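Local coordinates for BB_2cx5_001 (Thermus thermophilus, PDB 3RI0), which serves as a computationally designed scaffold that presents a grafted linear HIV epitope, built on a protein with an aminoacyl-tRNA editing domain, at residues A[6-11]-A[95-100]. The protein carries 6 engineered substitutions. Numbering follows the deposited sequence.
Engineered in segment 95-100: Ala99 (natural residue Ile).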
ATOM      1  N   ALA A   6     -10.035   7.862  -6.041  1.00 19.35           N
ATOM      2  CA  ALA A   6      -8.871   8.706  -6.295  1.00 21.09           C
ATOM      3  C   ALA A   6      -9.006   9.995  -5.505  1.00 20.87           C
ATOM      4  O   ALA A   6      -8.079  10.406  -4.809  1.00 20.41           O
ATOM      5  CB  ALA A   6      -8.749   9.010  -7.778  1.00 20.07           C
ATOM      6  N   ARG A   7     -10.168  10.625  -5.616  1.00 21.20           N
ATOM      7  CA  ARG A   7     -10.441  11.869  -4.910  1.00 21.25           C
ATOM      8  C   ARG A   7     -10.254  11.719  -3.408  1.00 18.94           C
ATOM      9  O   ARG A   7      -9.728  12.615  -2.749  1.00 18.08           O
ATOM     10  CB  ARG A   7     -11.875  12.341  -5.158  1.00 25.37           C
ATOM     11  CG  ARG A   7     -12.159  12.901  -6.543  1.00 30.89           C
ATOM     12  CD  ARG A   7     -13.371  13.825  -6.481  1.00 35.93           C
ATOM     13  NE  ARG A   7     -14.290  13.645  -7.601  1.00 41.38           N
ATOM     14  CZ  ARG A   7     -15.293  12.773  -7.619  1.00 44.55           C
ATOM     15  NH1 ARG A   7     -15.514  11.985  -6.570  1.00 45.07           N
ATOM     16  NH2 ARG A   7     -16.084  12.697  -8.684  1.00 47.41           N
ATOM     17  N   ARG A   8     -10.695  10.587  -2.870  1.00 16.40           N
ATOM     18  CA  ARG A   8     -10.576  10.335  -1.445  1.00 16.20           C
ATOM     19  C   ARG A   8      -9.121  10.241  -1.017  1.00 14.89           C
ATOM     20  O   ARG A   8      -8.726  10.805  -0.001  1.00 13.98           O
ATOM     21  CB  ARG A   8     -11.316   9.049  -1.057  1.00 18.52           C
ATOM     22  CG  ARG A   8     -11.215   8.756   0.429  1.00 23.14           C
ATOM     23  CD  ARG A   8     -12.423   8.000   0.926  1.00 23.92           C
ATOM     24  NE  ARG A   8     -12.777   8.405   2.283  1.00 24.07           N
ATOM     25  CZ  ARG A   8     -12.337   7.807   3.384  1.00 25.64           C
ATOM     26  NH1 ARG A   8     -11.523   6.760   3.303  1.00 23.31           N
ATOM     27  NH2 ARG A   8     -12.713   8.263   4.574  1.00 25.32           N
ATOM     28  N   VAL A   9      -8.319   9.526  -1.797  1.00 12.76           N
ATOM     29  CA  VAL A   9      -6.903   9.389  -1.473  1.00 10.55           C
ATOM     30  C   VAL A   9      -6.207  10.746  -1.617  1.00 10.16           C
ATOM     31  O   VAL A   9      -5.302  11.066  -0.845  1.00 10.29           O
ATOM     32  CB  VAL A   9      -6.198   8.350  -2.387  1.00  9.14           C
ATOM     33  CG1 VAL A   9      -4.699   8.359  -2.115  1.00  3.90           C
ATOM     34  CG2 VAL A   9      -6.766   6.942  -2.127  1.00  6.75           C
ATOM     35  N   GLN A  10      -6.637  11.549  -2.585  1.00  8.38           N
ATOM     36  CA  GLN A  10      -6.027  12.855  -2.784  1.00  8.79           C
ATOM     37  C   GLN A  10      -6.308  13.742  -1.575  1.00 10.32           C
ATOM     38  O   GLN A  10      -5.403  14.383  -1.048  1.00 11.17           O
ATOM     39  CB  GLN A  10      -6.563  13.522  -4.050  1.00  7.40           C
ATOM     40  CG  GLN A  10      -5.918  14.862  -4.357  1.00  5.37           C
ATOM     41  CD  GLN A  10      -4.434  14.743  -4.601  1.00  8.95           C
ATOM     42  OE1 GLN A  10      -4.006  14.125  -5.572  1.00 10.63           O
ATOM     43  NE2 GLN A  10      -3.633  15.328  -3.713  1.00 10.70           N
ATOM     44  N   GLY A  11      -7.565  13.773  -1.131  1.00 10.69           N
ATOM     45  CA  GLY A  11      -7.923  14.574   0.032  1.00 10.83           C
ATOM     46  C   GLY A  11      -7.151  14.120   1.253  1.00 12.50           C
ATOM     47  O   GLY A  11      -6.741  14.936   2.095  1.00 13.04           O
ATOM     48  N   THR A  95      -9.746  -0.182   6.430  1.00 14.94           N
ATOM     49  CA  THR A  95      -9.075   0.786   5.573  1.00 16.41           C
ATOM     50  C   THR A  95      -9.993   1.830   4.958  1.00 16.77           C
ATOM     51  O   THR A  95      -9.582   2.969   4.738  1.00 20.69           O
ATOM     52  CB  THR A  95      -8.313   0.071   4.434  1.00 15.21           C
ATOM     53  OG1 THR A  95      -9.243  -0.434   3.470  1.00 16.28           O
ATOM     54  CG2 THR A  95      -7.536  -1.092   4.977  1.00 12.93           C
ATOM     55  N   GLY A  96     -11.231   1.451   4.671  1.00 14.53           N
ATOM     56  CA  GLY A  96     -12.157   2.400   4.073  1.00 14.53           C
ATOM     57  C   GLY A  96     -12.111   2.290   2.570  1.00 14.26           C
ATOM     58  O   GLY A  96     -12.684   3.128   1.867  1.00 17.59           O
ATOM     59  N   PHE A  97     -11.417   1.258   2.081  1.00 13.94           N
ATOM     60  CA  PHE A  97     -11.305   1.000   0.647  1.00 14.07           C
ATOM     61  C   PHE A  97     -11.513  -0.485   0.346  1.00 14.76           C
ATOM     62  O   PHE A  97     -11.417  -1.322   1.247  1.00 15.79           O
ATOM     63  CB  PHE A  97      -9.939   1.449   0.120  1.00 13.50           C
ATOM     64  CG  PHE A  97      -9.669   2.904   0.320  1.00 12.32           C
ATOM     65  CD1 PHE A  97      -9.084   3.360   1.500  1.00 13.41           C
ATOM     66  CD2 PHE A  97     -10.006   3.823  -0.662  1.00 13.31           C
ATOM     67  CE1 PHE A  97      -8.833   4.710   1.693  1.00 13.39           C
ATOM     68  CE2 PHE A  97      -9.760   5.180  -0.479  1.00 15.39           C
ATOM     69  CZ  PHE A  97      -9.172   5.624   0.702  1.00 16.40           C
ATOM     70  N   ALA A  98     -11.790  -0.814  -0.914  1.00 13.06           N
ATOM     71  CA  ALA A  98     -12.011  -2.205  -1.302  1.00 15.23           C
ATOM     72  C   ALA A  98     -10.719  -2.938  -1.649  1.00 14.46           C
ATOM     73  O   ALA A  98      -9.820  -2.365  -2.278  1.00 15.02           O
ATOM     74  CB  ALA A  98     -12.971  -2.269  -2.484  1.00 13.97           C
ATOM     75  N   ALA A  99     -10.637  -4.203  -1.230  1.00 15.41           N
ATOM     76  CA  ALA A  99      -9.472  -5.056  -1.490  1.00 16.98           C
ATOM     77  C   ALA A  99      -9.117  -4.963  -2.958  1.00 16.74           C
ATOM     78  O   ALA A  99     -10.010  -4.910  -3.805  1.00 18.92           O
ATOM     79  CB  ALA A  99      -9.790  -6.501  -1.128  1.00 17.33           C
ATOM     80  N   GLY A 100      -7.824  -4.945  -3.259  1.00 17.63           N
ATOM     81  CA  GLY A 100      -7.394  -4.825  -4.637  1.00 16.71           C
ATOM     82  C   GLY A 100      -6.976  -3.395  -4.925  1.00 17.42           C
ATOM     83  O   GLY A 100      -6.202  -3.145  -5.848  1.00 18.62           O
TER
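Thr95 OG1 is gripped twice, once by the backbone N-H of Phe97, the residue whose ring meets Arg8 and Val9 of helix 4-15. The hydroxyl gives its proton to the carbonyl of Val91, one turn back in helix 88-95, and accepts Phe97 N at 3.1 Å with an N-H...O angle of 153°. This ST turn ties the start of the loop to the end of its helix, just where Gly96 leaves helical geometry with a positive phi. Phe97 CG stands anti to its own carbonyl carbon (chi1 -60°), and the far end of the ring reaches helix 4-15. There Val9 CG2 lies 3.8 Å from Phe97 CE2, while Arg8 CG approaches Phe97 CZ to 3.7 Å. With CG anti to the backbone N, Arg8 lays CG and CD against the ring tip, and a bend at chi3 leaves NH1 3.7 Å from Phe97 CZ. The guanidinium is tilted 50° from the ring plane, so the two groups are not stacked. NH1 stays 4.1 Å from Gly96 O, beyond a hydrogen bond. Pro103 touches both Val9 and Phe97, and Asn108 touches Arg8, so a later part of the same loop joins the packing. No hydrogen bond spans the two segments: the N-terminal helix meets this loop through the Phe97 ring packed against the Val9 methyl and the aliphatic part of Arg8, to which the positive charge of Arg8 near the Gly96 carbonyl probably adds only weak attraction.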